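Local coordinates for peptidase M16 C-terminal domain-containing protein (Enterococcus faecalis, PDB 3D3Y) that is of unknown function but belongs to the M16 metallopeptidase family, with a domain resembling the inactive half of those proteases, and may bind a metal ion, at residues E248-A253 against F416-E421; E298-Y303 against N327-L332; S160-Q165 against E411-F416; Y142-V147 against G175-L180. All blocks are in the same frame, centred on the assembly; numbering follows the deposited sequence.

Contact 1: E248-A253 against F416-E421; sequences EREVLA and FFLEGE
Backbone bonds join E248-A253 to F416-E421 as neighbouring parallel strands. E248 bonds to the residues flanking L418: its N gives to F417 O at 2.9 Å, and its O takes E419 N at 2.7 Å. Two residues on, E250 does the same around G420. E250 N donates to E419 O at 3.1 Å, and E421 N donates to E250 O at 2.7 Å. CA-H...O contacts, such as R249 CA to E419 O, fill in between.

Charge gathers on the face carrying R249, E419 and E421, which form a salt-bridge network. R249 and E419 run side by side, and E419 CD lies over one face of the guanidinium. E419 OE1 comes within 2.8 Å of R249 NH1, yet sits well out of the plane, so the attraction is of charges without a directed N-H. A bend at chi3 (85°) places R249 NE 3.4 Å from E421 OE2.

On the face of E248, E250 and L418, apolar contacts mix with two acids. L252, from the turn beyond the strand, brings CD1 to L418 CG at 3.7 Å, the two leucines crossing at about a right angle, and also touches G420 CA. E248 brings its carboxylate to the edge of the F416 ring, the planes 88° apart, with E248 OE2 3.7 Å from F416 CE1. Both acids have polar partners on helix 150-162: Y153 OH for E248 OE1, K150 for E250 OE1.

This is the parallel edge of a mixed five-stranded sheet: outermost strand 244-251 and strand 255-262, consecutive in sequence, are parted by the C-terminal strand 411-421, inserted between them.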
loop_
_atom_site.group_PDB
_atom_site.type_symbol
_atom_site.label_atom_id
_atom_site.label_comp_id
_atom_site.label_asym_id
_atom_site.label_seq_id
_atom_site.Cartn_x
_atom_site.Cartn_y
_atom_site.Cartn_z
ATOM N N GLU A 248 2.352 15.595 21.109
ATOM C CA GLU A 248 1.962 14.646 22.137
ATOM C C GLU A 248 3.186 14.324 22.966
ATOM O O GLU A 248 4.296 14.238 22.437
ATOM C CB GLU A 248 1.367 13.374 21.530
ATOM C CG GLU A 248 0.086 13.617 20.729
ATOM C CD GLU A 248 -0.522 12.349 20.156
ATOM O OE1 GLU A 248 -0.090 11.244 20.549
ATOM O OE2 GLU A 248 -1.424 12.467 19.288
ATOM N N ARG A 249 2.983 14.150 24.268
ATOM C CA ARG A 249 4.067 13.786 25.163
ATOM C C ARG A 249 3.931 12.353 25.617
ATOM O O ARG A 249 2.826 11.909 25.959
ATOM C CB ARG A 249 4.065 14.688 26.385
ATOM C CG ARG A 249 4.395 16.147 26.105
ATOM C CD ARG A 249 4.743 16.871 27.423
ATOM N NE ARG A 249 6.154 16.686 27.775
ATOM C CZ ARG A 249 7.083 17.651 27.779
ATOM N NH1 ARG A 249 6.763 18.915 27.470
ATOM N NH2 ARG A 249 8.343 17.352 28.093
ATOM N N GLU A 250 5.065 11.637 25.630
ATOM C CA GLU A 250 5.114 10.238 26.031
ATOM C C GLU A 250 6.476 10.017 26.643
ATOM O O GLU A 250 7.421 10.779 26.406
ATOM C CB GLU A 250 5.008 9.297 24.808
ATOM C CG GLU A 250 3.650 9.186 24.128
ATOM C CD GLU A 250 3.559 7.952 23.219
ATOM O OE1 GLU A 250 4.310 6.976 23.487
ATOM O OE2 GLU A 250 2.736 7.957 22.262
ATOM N N VAL A 251 6.591 8.949 27.412
ATOM C CA VAL A 251 7.878 8.570 27.995
ATOM C C VAL A 251 8.643 7.923 26.854
ATOM O O VAL A 251 8.207 6.896 26.321
ATOM C CB VAL A 251 7.720 7.586 29.145
ATOM C CG1 VAL A 251 9.082 7.220 29.692
ATOM C CG2 VAL A 251 6.833 8.177 30.293
ATOM N N LEU A 252 9.753 8.529 26.443
ATOM C CA LEU A 252 10.481 8.027 25.264
ATOM C C LEU A 252 11.934 8.282 25.503
ATOM O O LEU A 252 12.269 9.178 26.268
ATOM C CB LEU A 252 10.075 8.806 24.012
ATOM C CG LEU A 252 8.611 8.990 23.589
ATOM C CD1 LEU A 252 8.473 10.157 22.622
ATOM C CD2 LEU A 252 8.055 7.718 22.981
ATOM N N ALA A 253 12.808 7.522 24.844
ATOM C CA ALA A 253 14.240 7.828 24.891
ATOM C C ALA A 253 14.680 8.731 23.739
ATOM O O ALA A 253 15.833 9.155 23.702
ATOM C CB ALA A 253 15.062 6.570 24.912
ATOM N N PHE A 416 4.044 17.261 13.228
ATOM C CA PHE A 416 3.688 16.503 14.412
ATOM C C PHE A 416 4.946 16.254 15.218
ATOM O O PHE A 416 5.963 15.791 14.678
ATOM C CB PHE A 416 3.013 15.165 14.056
ATOM C CG PHE A 416 2.655 14.342 15.274
ATOM C CD1 PHE A 416 1.536 14.652 16.032
ATOM C CD2 PHE A 416 3.495 13.310 15.706
ATOM C CE1 PHE A 416 1.228 13.906 17.187
ATOM C CE2 PHE A 416 3.207 12.560 16.859
ATOM C CZ PHE A 416 2.078 12.859 17.602
ATOM N N PHE A 417 4.870 16.574 16.503
ATOM C CA PHE A 417 5.986 16.453 17.425
ATOM C C PHE A 417 5.621 15.483 18.555
ATOM O O PHE A 417 4.692 15.728 19.332
ATOM C CB PHE A 417 6.320 17.857 17.952
ATOM C CG PHE A 417 7.472 17.919 18.941
ATOM C CD1 PHE A 417 8.609 17.137 18.780
ATOM C CD2 PHE A 417 7.414 18.810 20.016
ATOM C CE1 PHE A 417 9.689 17.236 19.676
ATOM C CE2 PHE A 417 8.484 18.904 20.934
ATOM C CZ PHE A 417 9.632 18.118 20.747
ATOM N N LEU A 418 6.330 14.356 18.623
ATOM C CA LEU A 418 6.118 13.410 19.713
ATOM C C LEU A 418 7.242 13.655 20.683
ATOM O O LEU A 418 8.394 13.309 20.401
ATOM C CB LEU A 418 6.100 11.947 19.235
ATOM C CG LEU A 418 5.714 10.868 20.266
ATOM C CD1 LEU A 418 4.201 10.935 20.597
ATOM C CD2 LEU A 418 6.028 9.518 19.726
ATOM N N GLU A 419 6.901 14.278 21.814
ATOM C CA GLU A 419 7.899 14.842 22.686
ATOM C C GLU A 419 8.149 13.940 23.872
ATOM O O GLU A 419 7.229 13.636 24.653
ATOM C CB GLU A 419 7.489 16.243 23.147
ATOM C CG GLU A 419 8.517 16.901 24.082
ATOM C CD GLU A 419 8.161 18.353 24.428
ATOM O OE1 GLU A 419 6.982 18.609 24.706
ATOM O OE2 GLU A 419 9.066 19.221 24.411
ATOM N N GLY A 420 9.405 13.519 24.006
ATOM C CA GLY A 420 9.787 12.634 25.078
ATOM C C GLY A 420 9.728 13.338 26.413
ATOM O O GLY A 420 10.176 14.482 26.538
ATOM N N GLU A 421 9.125 12.653 27.392
ATOM C CA GLU A 421 9.226 12.978 28.808
ATOM C C GLU A 421 10.293 12.054 29.381
ATOM O O GLU A 421 10.136 10.815 29.411
ATOM C CB GLU A 421 7.877 12.767 29.520
ATOM C CG GLU A 421 6.721 13.467 28.804
ATOM C CD GLU A 421 5.355 13.344 29.513
ATOM O OE1 GLU A 421 4.873 12.196 29.756
ATOM O OE2 GLU A 421 4.759 14.414 29.804
#

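Contact 2: E298-Y303 against N327-L332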
loop_
_atom_site.group_PDB
_atom_site.type_symbol
_atom_site.label_atom_id
_atom_site.label_comp_id
_atom_site.label_asym_id
_atom_site.label_seq_id
_atom_site.Cartn_x
_atom_site.Cartn_y
_atom_site.Cartn_z
ATOM N N GLU A 298 25.554 18.766 11.439
ATOM C CA GLU A 298 24.989 19.429 12.618
ATOM C C GLU A 298 24.699 18.448 13.755
ATOM O O GLU A 298 24.561 18.867 14.892
ATOM C CB GLU A 298 23.740 20.256 12.273
ATOM C CG GLU A 298 23.926 21.235 11.123
ATOM C CD GLU A 298 24.303 22.645 11.546
ATOM O OE1 GLU A 298 24.683 22.865 12.732
ATOM O OE2 GLU A 298 24.205 23.541 10.663
ATOM N N HIS A 299 24.636 17.151 13.449
ATOM C CA HIS A 299 24.348 16.115 14.441
ATOM C C HIS A 299 23.073 16.446 15.266
ATOM O O HIS A 299 23.047 16.270 16.484
ATOM C CB HIS A 299 25.571 15.857 15.385
ATOM C CG HIS A 299 26.895 15.710 14.667
ATOM N ND1 HIS A 299 27.106 14.801 13.644
ATOM C CD2 HIS A 299 28.079 16.347 14.849
ATOM C CE1 HIS A 299 28.357 14.896 13.220
ATOM N NE2 HIS A 299 28.968 15.829 13.933
ATOM N N LEU A 300 22.027 16.952 14.616
ATOM C CA LEU A 300 20.833 17.308 15.373
ATOM C C LEU A 300 19.699 16.309 15.216
ATOM O O LEU A 300 18.655 16.443 15.869
ATOM C CB LEU A 300 20.341 18.715 15.044
ATOM C CG LEU A 300 21.133 19.888 15.636
ATOM C CD1 LEU A 300 20.239 21.090 15.532
ATOM C CD2 LEU A 300 21.571 19.656 17.089
ATOM N N ALA A 301 19.898 15.307 14.377
ATOM C CA ALA A 301 18.895 14.262 14.245
ATOM C C ALA A 301 19.581 12.920 14.197
ATOM O O ALA A 301 20.661 12.797 13.616
ATOM C CB ALA A 301 18.049 14.489 12.978
ATOM N N TYR A 302 18.959 11.924 14.810
ATOM C CA TYR A 302 19.437 10.534 14.742
ATOM C C TYR A 302 19.145 9.963 13.376
ATOM O O TYR A 302 19.879 9.118 12.881
ATOM C CB TYR A 302 18.768 9.702 15.821
ATOM C CG TYR A 302 19.134 10.182 17.180
ATOM C CD1 TYR A 302 20.337 9.780 17.774
ATOM C CD2 TYR A 302 18.313 11.084 17.875
ATOM C CE1 TYR A 302 20.700 10.239 19.017
ATOM C CE2 TYR A 302 18.689 11.551 19.152
ATOM C CZ TYR A 302 19.891 11.120 19.694
ATOM O OH TYR A 302 20.295 11.542 20.940
ATOM N N TYR A 303 18.055 10.441 12.772
ATOM C CA TYR A 303 17.737 10.124 11.394
ATOM C C TYR A 303 16.843 11.206 10.855
ATOM O O TYR A 303 16.110 11.852 11.617
ATOM C CB TYR A 303 17.077 8.733 11.281
ATOM C CG TYR A 303 15.735 8.633 11.975
ATOM C CD1 TYR A 303 14.558 9.045 11.334
ATOM C CD2 TYR A 303 15.647 8.126 13.271
ATOM C CE1 TYR A 303 13.322 8.952 11.980
ATOM C CE2 TYR A 303 14.436 8.020 13.919
ATOM C CZ TYR A 303 13.285 8.422 13.294
ATOM O OH TYR A 303 12.092 8.315 13.995
ATOM N N ASN A 327 13.045 23.313 17.320
ATOM C CA ASN A 327 13.015 24.535 16.498
ATOM C C ASN A 327 14.236 24.633 15.614
ATOM O O ASN A 327 14.127 24.990 14.444
ATOM C CB ASN A 327 12.818 25.785 17.367
ATOM C CG ASN A 327 11.485 25.758 18.122
ATOM O OD1 ASN A 327 10.451 25.404 17.562
ATOM N ND2 ASN A 327 11.517 26.101 19.412
ATOM N N GLN A 328 15.403 24.284 16.141
ATOM C CA GLN A 328 16.604 24.286 15.299
ATOM C C GLN A 328 16.546 23.258 14.161
ATOM O O GLN A 328 16.985 23.544 13.038
ATOM C CB GLN A 328 17.863 24.073 16.125
ATOM C CG GLN A 328 19.113 24.359 15.345
ATOM C CD GLN A 328 20.333 24.391 16.212
ATOM O OE1 GLN A 328 20.242 24.345 17.451
ATOM N NE2 GLN A 328 21.509 24.457 15.568
ATOM N N VAL A 329 16.014 22.068 14.435
ATOM C CA VAL A 329 15.826 21.089 13.377
ATOM C C VAL A 329 14.829 21.624 12.320
ATOM O O VAL A 329 15.052 21.460 11.128
ATOM C CB VAL A 329 15.357 19.717 13.917
ATOM C CG1 VAL A 329 14.985 18.757 12.749
ATOM C CG2 VAL A 329 16.445 19.055 14.816
ATOM N N LEU A 330 13.748 22.277 12.733
ATOM C CA LEU A 330 12.816 22.800 11.728
ATOM C C LEU A 330 13.481 23.846 10.842
ATOM O O LEU A 330 13.254 23.868 9.637
ATOM C CB LEU A 330 11.581 23.387 12.387
ATOM C CG LEU A 330 10.642 22.444 13.118
ATOM C CD1 LEU A 330 9.592 23.312 13.814
ATOM C CD2 LEU A 330 10.009 21.485 12.086
ATOM N N ARG A 331 14.309 24.713 11.443
ATOM C CA ARG A 331 15.048 25.742 10.663
ATOM C C ARG A 331 16.053 25.096 9.683
ATOM O O ARG A 331 16.157 25.515 8.528
ATOM C CB ARG A 331 15.743 26.762 11.584
ATOM C CG ARG A 331 14.734 27.613 12.415
ATOM C CD ARG A 331 15.424 28.742 13.256
ATOM N NE ARG A 331 16.119 28.263 14.461
ATOM C CZ ARG A 331 15.599 28.202 15.697
ATOM N NH1 ARG A 331 14.343 28.575 15.945
ATOM N NH2 ARG A 331 16.342 27.746 16.701
ATOM N N LEU A 332 16.760 24.069 10.138
ATOM C CA LEU A 332 17.722 23.377 9.270
ATOM C C LEU A 332 17.037 22.728 8.057
ATOM O O LEU A 332 17.542 22.819 6.951
ATOM C CB LEU A 332 18.506 22.316 10.053
ATOM C CG LEU A 332 19.504 22.809 11.116
ATOM C CD1 LEU A 332 20.051 21.661 11.998
ATOM C CD2 LEU A 332 20.654 23.595 10.482
#
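L300 CD1 sits over one face of the Q328 side-chain amide, 3.4 Å from Q328 CD and 3.6 Å from Q328 NE2, and it also touches Q328 CG. The methyl stands above the amide plane, close over CD, and the two side chains cross at about a right angle; the extended Q328 chain carries its amide past this methyl. The second flat group, the E298 carboxylate, has a methyl over one face too: L332 CD2 is displaced toward E298 OE2, 3.6 Å from that oxygen, while E298 CB and CG each lie 4.0 Å from L332 CD1.

L300 carries the middle of the contact. Its CD1 meets L332 CD1 at 3.6 Å, and its CB lies 3.9 Å from V329 CG2, the same methyl that approaches L300 O. No hydrogen bond links the two segments; they are held by van der Waals packing.

Q328, V329 and L332 present one side of helix 326-341 to the loop that leads from helix 289-295 into strand 303-309. V294 of the former helix touches V329 and L332, and V329 also touches L257 and I321, on strands 255-262 and 314-321.

Contact 3: S160-Q165 against E411-F416; sequences SVYFNQ and ELQAIF
Y162 CB passes A414 CB at 4.3 Å, and the ring then crosses the Q413 side chain obliquely. CG stands anti to the backbone N (chi1 -180°), and beyond it one side of the ring does the touching: Y162 CD1 is 3.8 Å from Q413 CB, and Y162 CE1 approaches the same carbon to 3.7 Å and also meets Q413 CG. On the other side of the ring, Y162 CD2 sits over the centre of the F163 ring, 3.4 Å above that plane. At the tip, OH has a weak hydrogen bond to N262 ND2, and R240 makes a cation-pi contact with the ring.

One residue back, V161 supplies the remaining apolar contacts. V161 CG1 packs on A414 CB at 3.6 Å, and V161 CG2 stands 4.5 Å from F416 CD1. The alanine methyl thus lies against both helix residues, with A414 CB 4.0 Å from Y162 N. The helix end comes close here, the CA atoms of Y162 and A414 being 5.5 Å apart. No hydrogen bond crosses between the segments.

The strand is distorted here, since Q413 and A414 both pair with A260 in a classic beta bulge. All five touching residues are buried. The C-terminal end of helix 150-162 lies on the face of the sheet bearing Q413, A414 and F416, with V161 also touching R246 of strand 244-251 and Y162 touching A260 of strand 255-262, the strands flanking 411-421.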
loop_
_atom_site.group_PDB
_atom_site.type_symbol
_atom_site.label_atom_id
_atom_site.label_comp_id
_atom_site.label_asym_id
_atom_site.label_seq_id
_atom_site.Cartn_x
_atom_site.Cartn_y
_atom_site.Cartn_z
ATOM N N SER A 160 -2.733 11.727 10.398
ATOM C CA SER A 160 -4.025 12.153 10.979
ATOM C C SER A 160 -4.182 13.662 10.970
ATOM O O SER A 160 -5.284 14.156 10.768
ATOM C CB SER A 160 -4.205 11.685 12.425
ATOM O OG SER A 160 -4.460 10.302 12.458
ATOM N N VAL A 161 -3.087 14.385 11.205
ATOM C CA VAL A 161 -3.103 15.844 11.214
ATOM C C VAL A 161 -3.217 16.328 9.780
ATOM O O VAL A 161 -4.130 17.107 9.460
ATOM C CB VAL A 161 -1.853 16.462 11.879
ATOM C CG1 VAL A 161 -1.936 18.003 11.857
ATOM C CG2 VAL A 161 -1.756 15.980 13.315
ATOM N N TYR A 162 -2.322 15.847 8.916
ATOM C CA TYR A 162 -2.342 16.284 7.501
ATOM C C TYR A 162 -3.727 16.080 6.866
ATOM O O TYR A 162 -4.255 16.980 6.201
ATOM C CB TYR A 162 -1.224 15.607 6.653
ATOM C CG TYR A 162 -1.244 16.071 5.196
ATOM C CD1 TYR A 162 -0.602 17.244 4.816
ATOM C CD2 TYR A 162 -1.975 15.373 4.220
ATOM C CE1 TYR A 162 -0.634 17.697 3.487
ATOM C CE2 TYR A 162 -2.022 15.830 2.878
ATOM C CZ TYR A 162 -1.344 16.981 2.530
ATOM O OH TYR A 162 -1.378 17.452 1.219
ATOM N N PHE A 163 -4.306 14.898 7.080
ATOM C CA PHE A 163 -5.614 14.519 6.500
ATOM C C PHE A 163 -6.810 14.761 7.418
ATOM O O PHE A 163 -7.837 14.084 7.330
ATOM C CB PHE A 163 -5.583 13.040 6.115
ATOM C CG PHE A 163 -4.602 12.718 5.016
ATOM C CD1 PHE A 163 -4.867 13.117 3.692
ATOM C CD2 PHE A 163 -3.435 11.992 5.294
ATOM C CE1 PHE A 163 -3.983 12.811 2.659
ATOM C CE2 PHE A 163 -2.521 11.680 4.267
ATOM C CZ PHE A 163 -2.802 12.095 2.940
ATOM N N ASN A 164 -6.669 15.722 8.299
ATOM C CA ASN A 164 -7.637 15.922 9.361
ATOM C C ASN A 164 -8.986 16.323 8.789
ATOM O O ASN A 164 -10.010 16.117 9.427
ATOM C CB ASN A 164 -7.126 16.986 10.318
ATOM C CG ASN A 164 -7.796 16.926 11.671
ATOM O OD1 ASN A 164 -8.427 15.920 12.024
ATOM N ND2 ASN A 164 -7.655 18.002 12.451
ATOM N N GLN A 165 -8.998 16.869 7.572
ATOM C CA GLN A 165 -10.281 17.259 6.974
ATOM C C GLN A 165 -11.064 16.031 6.444
ATOM O O GLN A 165 -12.256 16.136 6.129
ATOM C CB GLN A 165 -10.121 18.372 5.929
ATOM C CG GLN A 165 -9.145 18.087 4.797
ATOM C CD GLN A 165 -9.013 19.268 3.836
ATOM O OE1 GLN A 165 -7.995 19.998 3.829
ATOM N NE2 GLN A 165 -10.065 19.473 3.016
ATOM N N GLU A 411 4.447 22.644 -0.273
ATOM C CA GLU A 411 3.882 23.576 0.684
ATOM C C GLU A 411 3.683 22.872 2.018
ATOM O O GLU A 411 2.863 21.960 2.118
ATOM C CB GLU A 411 2.531 24.076 0.183
ATOM C CG GLU A 411 1.870 25.068 1.086
ATOM C CD GLU A 411 2.402 26.498 0.909
ATOM O OE1 GLU A 411 2.152 27.328 1.816
ATOM O OE2 GLU A 411 3.049 26.790 -0.123
ATOM N N LEU A 412 4.417 23.312 3.036
ATOM C CA LEU A 412 4.298 22.714 4.388
ATOM C C LEU A 412 2.893 22.918 4.917
ATOM O O LEU A 412 2.303 24.009 4.744
ATOM C CB LEU A 412 5.368 23.275 5.341
ATOM C CG LEU A 412 5.443 22.751 6.777
ATOM C CD1 LEU A 412 5.599 21.225 6.796
ATOM C CD2 LEU A 412 6.578 23.444 7.559
ATOM N N GLN A 413 2.332 21.855 5.511
ATOM C CA GLN A 413 0.936 21.850 5.974
ATOM C C GLN A 413 0.738 21.392 7.417
ATOM O O GLN A 413 -0.172 21.862 8.106
ATOM C CB GLN A 413 0.059 20.991 5.041
ATOM C CG GLN A 413 -0.172 21.617 3.616
ATOM C CD GLN A 413 -1.060 22.852 3.636
ATOM O OE1 GLN A 413 -0.587 23.994 3.850
ATOM N NE2 GLN A 413 -2.348 22.647 3.423
ATOM N N ALA A 414 1.575 20.474 7.883
ATOM C CA ALA A 414 1.377 19.934 9.216
ATOM C C ALA A 414 2.715 19.537 9.811
ATOM O O ALA A 414 3.627 19.140 9.097
ATOM C CB ALA A 414 0.392 18.737 9.170
ATOM N N ILE A 415 2.835 19.677 11.122
ATOM C CA ILE A 415 4.033 19.257 11.829
ATOM C C ILE A 415 3.530 18.472 13.039
ATOM O O ILE A 415 2.678 18.968 13.802
ATOM C CB ILE A 415 4.831 20.469 12.393
ATOM C CG1 ILE A 415 5.408 21.339 11.281
ATOM C CG2 ILE A 415 5.928 19.992 13.397
ATOM C CD1 ILE A 415 5.852 22.696 11.768
ATOM N N PHE A 416 4.044 17.261 13.228
ATOM C CA PHE A 416 3.688 16.503 14.412
ATOM C C PHE A 416 4.946 16.254 15.218
ATOM O O PHE A 416 5.963 15.791 14.678
ATOM C CB PHE A 416 3.013 15.165 14.056
ATOM C CG PHE A 416 2.655 14.342 15.274
ATOM C CD1 PHE A 416 1.536 14.652 16.032
ATOM C CD2 PHE A 416 3.495 13.310 15.706
ATOM C CE1 PHE A 416 1.228 13.906 17.187
ATOM C CE2 PHE A 416 3.207 12.560 16.859
ATOM C CZ PHE A 416 2.078 12.859 17.602
#

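Contact 4: Y142-V147 against G175-L180; sequences YLESIV and GTVAAL
L143 meets V177 methyl to methylene: V177 CG2 presses on L143 CB at 3.4 Å, tighter than usual van der Waals contact. Farther out, L143 CD1 rests against the backbone where the second helix starts, 3.7 Å from T176 C and 3.8 Å from V177 N, and it touches L180 CD2 at 3.9 Å. A chi1 of -58° sets L143 CG beside the backbone N, and from there the CD1 branch reaches these partners. The remaining methyl, L143 CD2, stands 4.1 Å from G175 O.

Behind these contacts the start of the helix is fixed by its cap. T176 is the N-cap: its OG1 accepts from A179 N at 3.1 Å with an N-H...O angle of 160°, and T176 O takes L180 N, the first turn's backbone bond. Just before it, G175 turns the chain with a positive phi, a conformation that favours glycine. T41 OG1 adds a weak hydrogen bond to T176 N.

The short helix 177-182 is set against the long helix 129-148, where L180 also touches K136, L139 and K140, and helix 40-52 touches it as well, through T41 and L45. F174, in the loop ahead of G175, covers both L143 and I146.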
loop_
_atom_site.group_PDB
_atom_site.type_symbol
_atom_site.label_atom_id
_atom_site.label_comp_id
_atom_site.label_asym_id
_atom_site.label_seq_id
_atom_site.Cartn_x
_atom_site.Cartn_y
_atom_site.Cartn_z
ATOM N N TYR A 142 -1.537 -7.158 16.725
ATOM C CA TYR A 142 -0.825 -6.526 15.610
ATOM C C TYR A 142 -0.885 -5.008 15.630
ATOM O O TYR A 142 0.148 -4.337 15.491
ATOM C CB TYR A 142 -1.365 -7.052 14.303
ATOM C CG TYR A 142 -0.764 -6.447 13.046
ATOM C CD1 TYR A 142 0.548 -6.715 12.673
ATOM C CD2 TYR A 142 -1.527 -5.652 12.219
ATOM C CE1 TYR A 142 1.083 -6.202 11.519
ATOM C CE2 TYR A 142 -1.002 -5.127 11.051
ATOM C CZ TYR A 142 0.301 -5.409 10.705
ATOM O OH TYR A 142 0.821 -4.883 9.543
ATOM N N LEU A 143 -2.086 -4.466 15.806
ATOM C CA LEU A 143 -2.267 -3.012 15.860
ATOM C C LEU A 143 -1.548 -2.445 17.063
ATOM O O LEU A 143 -0.940 -1.386 16.969
ATOM C CB LEU A 143 -3.755 -2.654 15.921
ATOM C CG LEU A 143 -4.615 -3.176 14.767
ATOM C CD1 LEU A 143 -6.105 -2.920 15.078
ATOM C CD2 LEU A 143 -4.176 -2.529 13.472
ATOM N N GLU A 144 -1.578 -3.149 18.194
ATOM C CA GLU A 144 -0.778 -2.709 19.350
ATOM C C GLU A 144 0.750 -2.694 19.122
ATOM O O GLU A 144 1.420 -1.776 19.592
ATOM C CB GLU A 144 -1.149 -3.490 20.607
ATOM C CG GLU A 144 -2.515 -3.068 21.124
ATOM C CD GLU A 144 -3.034 -3.910 22.272
ATOM O OE1 GLU A 144 -2.572 -5.054 22.465
ATOM O OE2 GLU A 144 -3.934 -3.415 22.982
ATOM N N SER A 145 1.289 -3.676 18.388
ATOM C CA SER A 145 2.715 -3.660 18.030
ATOM C C SER A 145 3.046 -2.506 17.062
ATOM O O SER A 145 4.071 -1.842 17.192
ATOM C CB SER A 145 3.161 -5.008 17.457
ATOM O OG SER A 145 2.517 -5.251 16.217
ATOM N N ILE A 146 2.164 -2.250 16.108
ATOM C CA ILE A 146 2.304 -1.075 15.246
ATOM C C ILE A 146 2.500 0.195 16.064
ATOM O O ILE A 146 3.480 0.904 15.887
ATOM C CB ILE A 146 1.093 -0.923 14.276
ATOM C CG1 ILE A 146 1.210 -1.932 13.138
ATOM C CG2 ILE A 146 1.020 0.491 13.718
ATOM C CD1 ILE A 146 2.478 -1.775 12.308
ATOM N N VAL A 147 1.573 0.444 16.978
ATOM C CA VAL A 147 1.560 1.621 17.838
ATOM C C VAL A 147 2.745 1.680 18.822
ATOM O O VAL A 147 3.147 2.765 19.246
ATOM C CB VAL A 147 0.184 1.702 18.583
ATOM C CG1 VAL A 147 0.258 2.506 19.901
ATOM C CG2 VAL A 147 -0.890 2.243 17.658
ATOM N N GLY A 175 -6.635 -0.149 9.829
ATOM C CA GLY A 175 -7.639 0.262 10.798
ATOM C C GLY A 175 -7.071 0.675 12.134
ATOM O O GLY A 175 -5.877 0.944 12.258
ATOM N N THR A 176 -7.925 0.735 13.151
ATOM C CA THR A 176 -7.465 1.184 14.461
ATOM C C THR A 176 -8.000 0.270 15.541
ATOM O O THR A 176 -9.005 -0.422 15.341
ATOM C CB THR A 176 -7.980 2.577 14.792
ATOM O OG1 THR A 176 -9.394 2.496 14.988
ATOM C CG2 THR A 176 -7.649 3.594 13.657
ATOM N N VAL A 177 -7.365 0.306 16.705
ATOM C CA VAL A 177 -7.812 -0.527 17.835
ATOM C C VAL A 177 -9.230 -0.157 18.310
ATOM O O VAL A 177 -10.038 -1.040 18.619
ATOM C CB VAL A 177 -6.772 -0.455 18.956
ATOM C CG1 VAL A 177 -7.247 -1.134 20.221
ATOM C CG2 VAL A 177 -5.505 -1.117 18.446
ATOM N N ALA A 178 -9.515 1.147 18.356
ATOM C CA ALA A 178 -10.839 1.646 18.749
ATOM C C ALA A 178 -11.945 1.117 17.828
ATOM O O ALA A 178 -13.009 0.706 18.288
ATOM C CB ALA A 178 -10.849 3.187 18.788
ATOM N N ALA A 179 -11.689 1.120 16.529
ATOM C CA ALA A 179 -12.651 0.617 15.568
ATOM C C ALA A 179 -12.804 -0.895 15.716
ATOM O O ALA A 179 -13.914 -1.437 15.660
ATOM C CB ALA A 179 -12.199 0.979 14.170
ATOM N N LEU A 180 -11.691 -1.577 15.975
ATOM C CA LEU A 180 -11.713 -3.025 16.121
ATOM C C LEU A 180 -12.586 -3.488 17.298
ATOM O O LEU A 180 -13.305 -4.497 17.195
ATOM C CB LEU A 180 -10.288 -3.547 16.305
ATOM C CG LEU A 180 -10.165 -5.054 16.490
ATOM C CD1 LEU A 180 -10.819 -5.771 15.289
ATOM C CD2 LEU A 180 -8.690 -5.451 16.617
#

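Contact 3 is the buried one of the four, contacts 1 and 4 are partly buried, and contact 2 lies at the surface. Contacts 1 and 3 share F416 and strand 411-421: contact 1 is strand pairing, contact 3 is helix against the same strand's face. Chemistry follows place. Contact 1 combines a backbone ladder with a salt-bridge network at the surface, whereas contacts 2, 3 and 4 have no hydrogen bond between their segments and rely on van der Waals packing, in contact 2 partly against polar flat groups. Contact 2 packs helix 326-341, which touches the same sheet, against the loop before strand 303-309. Contact 4, between a helix and the capped start of another, crosses contact 3 along the chain.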